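Local atomic coordinates of 4,5-DOPA dioxygenase extradiol (Escherichia coli, PDB entry 2PW6), a protein that opens the aromatic ring of L-DOPA between carbons 4 and 5 in vitro, a zinc-containing extradiol dioxygenase whose physiological substrate is unknown. Residues Ala244-Gly247 with Gln248-Ile251; Phe197-Tyr200 with Val201-Asn204. All coordinates share one frame; numbering follows the deposited sequence.

Interaction 1: residues Ala244-Gly247 with Gln248-Ile251; sequences AWDG and QEPI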
ATOM      1  N   ALA A 244      26.685   7.127  -2.430  1.00 47.39           N
ATOM      2  CA  ALA A 244      27.212   7.793  -1.236  1.00 49.26           C
ATOM      3  C   ALA A 244      28.485   7.192  -0.625  1.00 50.45           C
ATOM      4  O   ALA A 244      29.025   7.732   0.362  1.00 50.15           O
ATOM      5  CB  ALA A 244      26.102   7.885  -0.161  1.00 48.86           C
ATOM      6  N   TRP A 245      28.955   6.077  -1.191  1.00 52.11           N
ATOM      7  CA  TRP A 245      30.196   5.416  -0.729  1.00 53.47           C
ATOM      8  C   TRP A 245      31.433   6.172  -1.215  1.00 54.11           C
ATOM      9  O   TRP A 245      31.526   6.514  -2.400  1.00 54.09           O
ATOM     10  CB  TRP A 245      30.231   3.976  -1.251  1.00 53.94           C
ATOM     11  CG  TRP A 245      31.342   3.103  -0.716  1.00 53.72           C
ATOM     12  CD1 TRP A 245      31.708   2.938   0.594  1.00 53.66           C
ATOM     13  CD2 TRP A 245      32.192   2.241  -1.484  1.00 53.82           C
ATOM     14  NE1 TRP A 245      32.746   2.048   0.685  1.00 54.09           N
ATOM     15  CE2 TRP A 245      33.069   1.607  -0.576  1.00 54.83           C
ATOM     16  CE3 TRP A 245      32.304   1.952  -2.855  1.00 52.41           C
ATOM     17  CZ2 TRP A 245      34.053   0.682  -0.997  1.00 54.89           C
ATOM     18  CZ3 TRP A 245      33.291   1.044  -3.278  1.00 54.02           C
ATOM     19  CH2 TRP A 245      34.148   0.416  -2.345  1.00 53.86           C
ATOM     20  N   ASP A 246      32.380   6.433  -0.316  1.00 55.56           N
ATOM     21  CA  ASP A 246      33.607   7.175  -0.706  1.00 57.03           C
ATOM     22  C   ASP A 246      34.724   6.335  -1.383  1.00 57.65           C
ATOM     23  O   ASP A 246      35.706   6.900  -1.908  1.00 57.15           O
ATOM     24  CB  ASP A 246      34.176   7.984   0.484  1.00 57.18           C
ATOM     25  CG  ASP A 246      34.630   7.103   1.645  1.00 58.71           C
ATOM     26  OD1 ASP A 246      34.686   5.865   1.475  1.00 59.72           O
ATOM     27  OD2 ASP A 246      34.920   7.649   2.741  1.00 58.99           O
ATOM     28  N   GLY A 247      34.563   5.004  -1.373  1.00 58.13           N
ATOM     29  CA  GLY A 247      35.601   4.076  -1.848  1.00 59.29           C
ATOM     30  C   GLY A 247      36.473   3.482  -0.740  1.00 60.32           C
ATOM     31  O   GLY A 247      37.266   2.570  -0.988  1.00 60.52           O
ATOM     32  N   GLN A 248      36.303   3.968   0.489  1.00 60.82           N
ATOM     33  CA  GLN A 248      37.239   3.684   1.569  1.00 61.86           C
ATOM     34  C   GLN A 248      36.585   3.034   2.785  1.00 61.58           C
ATOM     35  O   GLN A 248      37.043   1.993   3.273  1.00 62.15           O
ATOM     36  CB  GLN A 248      37.955   4.982   1.994  1.00 62.42           C
ATOM     37  CG  GLN A 248      39.404   4.774   2.417  1.00 65.31           C
ATOM     38  CD  GLN A 248      40.271   4.193   1.282  1.00 68.73           C
ATOM     39  OE1 GLN A 248      40.197   4.635   0.125  1.00 70.11           O
ATOM     40  NE2 GLN A 248      41.091   3.199   1.615  1.00 69.95           N
ATOM     41  N   GLU A 249      35.529   3.662   3.288  1.00 60.98           N
ATOM     42  CA  GLU A 249      34.838   3.194   4.472  1.00 60.38           C
ATOM     43  C   GLU A 249      34.334   1.758   4.238  1.00 60.40           C
ATOM     44  O   GLU A 249      34.247   1.312   3.090  1.00 60.58           O
ATOM     45  CB  GLU A 249      33.695   4.169   4.809  1.00 60.64           C
ATOM     46  CG  GLU A 249      32.543   4.209   3.772  1.00 59.38           C
ATOM     47  CD  GLU A 249      31.898   5.585   3.606  1.00 57.70           C
ATOM     48  OE1 GLU A 249      31.554   6.234   4.617  1.00 55.21           O
ATOM     49  OE2 GLU A 249      31.729   6.007   2.440  1.00 58.76           O
ATOM     50  N   PRO A 250      34.049   1.008   5.314  1.00 60.29           N
ATOM     51  CA  PRO A 250      33.500  -0.335   5.061  1.00 60.47           C
ATOM     52  C   PRO A 250      32.103  -0.321   4.439  1.00 60.47           C
ATOM     53  O   PRO A 250      31.342   0.638   4.620  1.00 60.93           O
ATOM     54  CB  PRO A 250      33.455  -0.978   6.453  1.00 60.28           C
ATOM     55  CG  PRO A 250      33.493   0.183   7.425  1.00 60.68           C
ATOM     56  CD  PRO A 250      34.249   1.284   6.750  1.00 60.21           C
ATOM     57  N   ILE A 251      31.802  -1.372   3.682  1.00 60.38           N
ATOM     58  CA  ILE A 251      30.442  -1.702   3.257  1.00 60.05           C
ATOM     59  C   ILE A 251      30.081  -3.014   3.951  1.00 59.87           C
ATOM     60  O   ILE A 251      30.795  -4.003   3.835  1.00 59.22           O
ATOM     61  CB  ILE A 251      30.315  -1.866   1.715  1.00 60.02           C
ATOM     62  CG1 ILE A 251      30.569  -0.537   0.999  1.00 60.20           C
ATOM     63  CG2 ILE A 251      28.938  -2.426   1.333  1.00 59.62           C
ATOM     64  CD1 ILE A 251      30.396  -0.605  -0.519  1.00 60.09           C
TER

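Interaction 2: residues Phe197-Tyr200 with Val201-Asn204; sequences FNEY and VKAN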
ATOM      1  N   PHE A 197      20.984 -13.552  -9.495  1.00 47.68           N
ATOM      2  CA  PHE A 197      21.029 -12.071  -9.603  1.00 47.43           C
ATOM      3  C   PHE A 197      21.491 -11.431  -8.307  1.00 47.42           C
ATOM      4  O   PHE A 197      22.318 -10.524  -8.322  1.00 47.50           O
ATOM      5  CB  PHE A 197      19.714 -11.452 -10.067  1.00 47.32           C
ATOM      6  CG  PHE A 197      19.791  -9.940 -10.261  1.00 47.83           C
ATOM      7  CD1 PHE A 197      20.297  -9.404 -11.446  1.00 45.65           C
ATOM      8  CD2 PHE A 197      19.361  -9.061  -9.246  1.00 45.89           C
ATOM      9  CE1 PHE A 197      20.374  -7.996 -11.621  1.00 48.86           C
ATOM     10  CE2 PHE A 197      19.427  -7.673  -9.415  1.00 47.40           C
ATOM     11  CZ  PHE A 197      19.940  -7.136 -10.602  1.00 45.60           C
ATOM     12  N   ASN A 198      20.994 -11.944  -7.189  1.00 47.77           N
ATOM     13  CA  ASN A 198      21.365 -11.451  -5.869  1.00 48.74           C
ATOM     14  C   ASN A 198      22.869 -11.487  -5.603  1.00 49.67           C
ATOM     15  O   ASN A 198      23.446 -10.526  -5.067  1.00 49.59           O
ATOM     16  CB  ASN A 198      20.620 -12.239  -4.802  1.00 48.27           C
ATOM     17  CG  ASN A 198      20.485 -11.478  -3.501  1.00 49.45           C
ATOM     18  OD1 ASN A 198      19.728 -10.491  -3.408  1.00 49.00           O
ATOM     19  ND2 ASN A 198      21.192 -11.940  -2.476  1.00 45.84           N
ATOM     20  N   GLU A 199      23.508 -12.594  -5.999  1.00 50.22           N
ATOM     21  CA  GLU A 199      24.946 -12.776  -5.803  1.00 50.22           C
ATOM     22  C   GLU A 199      25.778 -11.835  -6.666  1.00 49.72           C
ATOM     23  O   GLU A 199      26.818 -11.377  -6.241  1.00 50.00           O
ATOM     24  CB  GLU A 199      25.343 -14.261  -6.023  1.00 50.54           C
ATOM     25  CG  GLU A 199      24.738 -15.224  -4.965  1.00 51.59           C
ATOM     26  CD  GLU A 199      25.192 -14.921  -3.543  1.00 53.56           C
ATOM     27  OE1 GLU A 199      26.355 -14.516  -3.344  1.00 55.01           O
ATOM     28  OE2 GLU A 199      24.388 -15.087  -2.606  1.00 56.99           O
ATOM     29  N   TYR A 200      25.319 -11.570  -7.881  1.00 49.94           N
ATOM     30  CA  TYR A 200      25.869 -10.534  -8.749  1.00 50.77           C
ATOM     31  C   TYR A 200      25.753  -9.135  -8.122  1.00 51.21           C
ATOM     32  O   TYR A 200      26.611  -8.278  -8.360  1.00 50.93           O
ATOM     33  CB  TYR A 200      25.129 -10.561 -10.083  1.00 51.33           C
ATOM     34  CG  TYR A 200      25.429  -9.432 -11.049  1.00 52.77           C
ATOM     35  CD1 TYR A 200      26.663  -9.355 -11.713  1.00 53.27           C
ATOM     36  CD2 TYR A 200      24.465  -8.456 -11.334  1.00 53.23           C
ATOM     37  CE1 TYR A 200      26.936  -8.334 -12.625  1.00 53.52           C
ATOM     38  CE2 TYR A 200      24.729  -7.422 -12.253  1.00 53.26           C
ATOM     39  CZ  TYR A 200      25.964  -7.368 -12.892  1.00 53.79           C
ATOM     40  OH  TYR A 200      26.233  -6.357 -13.812  1.00 54.04           O
ATOM     41  N   VAL A 201      24.687  -8.911  -7.345  1.00 51.37           N
ATOM     42  CA  VAL A 201      24.549  -7.676  -6.560  1.00 51.89           C
ATOM     43  C   VAL A 201      25.646  -7.605  -5.483  1.00 52.65           C
ATOM     44  O   VAL A 201      26.514  -6.733  -5.544  1.00 52.58           O
ATOM     45  CB  VAL A 201      23.090  -7.448  -5.989  1.00 51.29           C
ATOM     46  CG1 VAL A 201      23.076  -6.376  -4.897  1.00 51.82           C
ATOM     47  CG2 VAL A 201      22.150  -7.044  -7.102  1.00 49.38           C
ATOM     48  N   LYS A 202      25.623  -8.552  -4.549  1.00 53.52           N
ATOM     49  CA  LYS A 202      26.605  -8.648  -3.476  1.00 54.18           C
ATOM     50  C   LYS A 202      28.076  -8.636  -3.908  1.00 54.78           C
ATOM     51  O   LYS A 202      28.928  -8.101  -3.184  1.00 54.98           O
ATOM     52  CB  LYS A 202      26.352  -9.915  -2.668  1.00 54.59           C
ATOM     53  CG  LYS A 202      25.017  -9.952  -1.960  1.00 54.75           C
ATOM     54  CD  LYS A 202      24.765 -11.309  -1.358  1.00 56.52           C
ATOM     55  CE  LYS A 202      25.912 -11.770  -0.476  1.00 56.92           C
ATOM     56  NZ  LYS A 202      25.512 -13.032   0.193  1.00 58.16           N
ATOM     57  N   ALA A 203      28.385  -9.243  -5.060  1.00 55.02           N
ATOM     58  CA  ALA A 203      29.780  -9.345  -5.532  1.00 55.18           C
ATOM     59  C   ALA A 203      30.274  -8.031  -6.131  1.00 55.78           C
ATOM     60  O   ALA A 203      31.443  -7.920  -6.536  1.00 56.04           O
ATOM     61  CB  ALA A 203      29.930 -10.471  -6.563  1.00 55.17           C
ATOM     62  N   ASN A 204      29.392  -7.034  -6.206  1.00 55.60           N
ATOM     63  CA  ASN A 204      29.738  -5.808  -6.909  1.00 55.22           C
ATOM     64  C   ASN A 204      29.473  -4.540  -6.140  1.00 54.76           C
ATOM     65  O   ASN A 204      29.560  -3.458  -6.693  1.00 55.05           O
ATOM     66  CB  ASN A 204      29.043  -5.777  -8.254  1.00 55.13           C
ATOM     67  CG  ASN A 204      29.681  -6.704  -9.234  1.00 56.22           C
ATOM     68  OD1 ASN A 204      30.782  -6.442  -9.720  1.00 54.85           O
ATOM     69  ND2 ASN A 204      28.998  -7.811  -9.537  1.00 57.01           N
TER

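Interaction 1: residues Ala244-Gly247 with Gln248-Ile251
D246 and E249 bind each other's backbone across a tight turn. The backbone N of Q248 donates to D246 OD1 at 2.7 Å, from above the carboxylate plane. The backbone N of E249 donates to D246 OD1 as well, at 3.0 Å and on its syn lone pair. In return, OE2 of E249 takes the backbone N of D246 at 2.9 Å. The bond to Q248 makes an Asx turn, and the two acids, three residues apart, exchange side-chain-to-backbone bonds. Both hold CG between backbone N and carbonyl carbon (chi1 63° in D246), which folds each side chain back over the chain. With E249 bent again at its second torsion, the two carboxylates stack, their planes 27° apart and D246 OD1 only 3.1 Å from E249 OE2; the N-H donors, and the salt bridge from E249 OE1 to R163, probably offset the repulsion. G247 suits the bend because its positive phi would jam a CB against the preceding carbonyl oxygen.

W245 lies between the backbone of G247 and the side chain of I251. Its CG stands opposite the backbone N, which carries the indole toward E249, where NE1 meets E249 O at 2.9 Å. This bond is nearly straight, 173°, and lies in the ring plane but above the carbonyl plane. One face of the indole lies against the backbone N of G247. Over the other, I251 CD1 sits 3.5 Å from the centroid of the W245 five-membered ring, a CH-pi contact over the face; the two side chains cross at about a right angle. The CG methylene of E249 also brushes W245 CD1 at 3.5 Å.

The turn links helix 236-243 to edge strand 251-252. W245, E249 and I251 rest on I270 of the adjacent strand 268-270, and T206 touches both W245 and I251.

Interaction 2: residues Phe197-Tyr200 with Val201-Asn204
K202 reaches back along the helix to E199, the two side chains lying side by side and pointing the same way. The ion pair is long, 3.6 Å from K202 NZ to E199 OE2, and the amine also has a salt bridge to E256. With an alanine here, E199 and E256 would probably be left without their shared cation. On another side, V201 CG2 meets CE2 of F197 at 3.6 Å, a small branched side chain fitting obliquely against the ring.

These contacts ride on the last turns of helix 192-202, in the LigB-type catalytic domain, where V201, K202 and A203 give their N-H groups to the carbonyls of F197, N198 and E199. N204 completes the series differently: its own N-H goes to V201 O, while N204 ND2 gives Y200 O a straight bond of 2.7 Å (178°), lying on a lone pair in the carbonyl plane. With CG beside its backbone N (chi1 -75°), N204 also brings ND2 to 3.5 Å from Y200 CD1, the ring and amide planes 64° apart.

Further out, H222 meets the rings of both F197 and Y200, and S264 holds N198 OD1. The side chain of F197 is about 9 Å from that of H177, a zinc ligand.

How the interactions relate
Both contacts are local, joining residues a few positions apart, and the centre of each is about 16 Å from the centre of the chain. Interaction 2 is partly buried: the regular i to i+4 bonding of a helix does most of the holding, and an asparagine side chain finishes it. Interaction 1 is a surface turn without regular structure, and its hydrogen bonds each pair a side chain with the backbone. Their elements differ too, the end of helix 192-202 against the connection from helix 236-243 into strand 251-252. The two do not touch, with nearest atoms about 7 Å apart. Interaction 2 lies nearer the zinc site, while interaction 1 lies away from it.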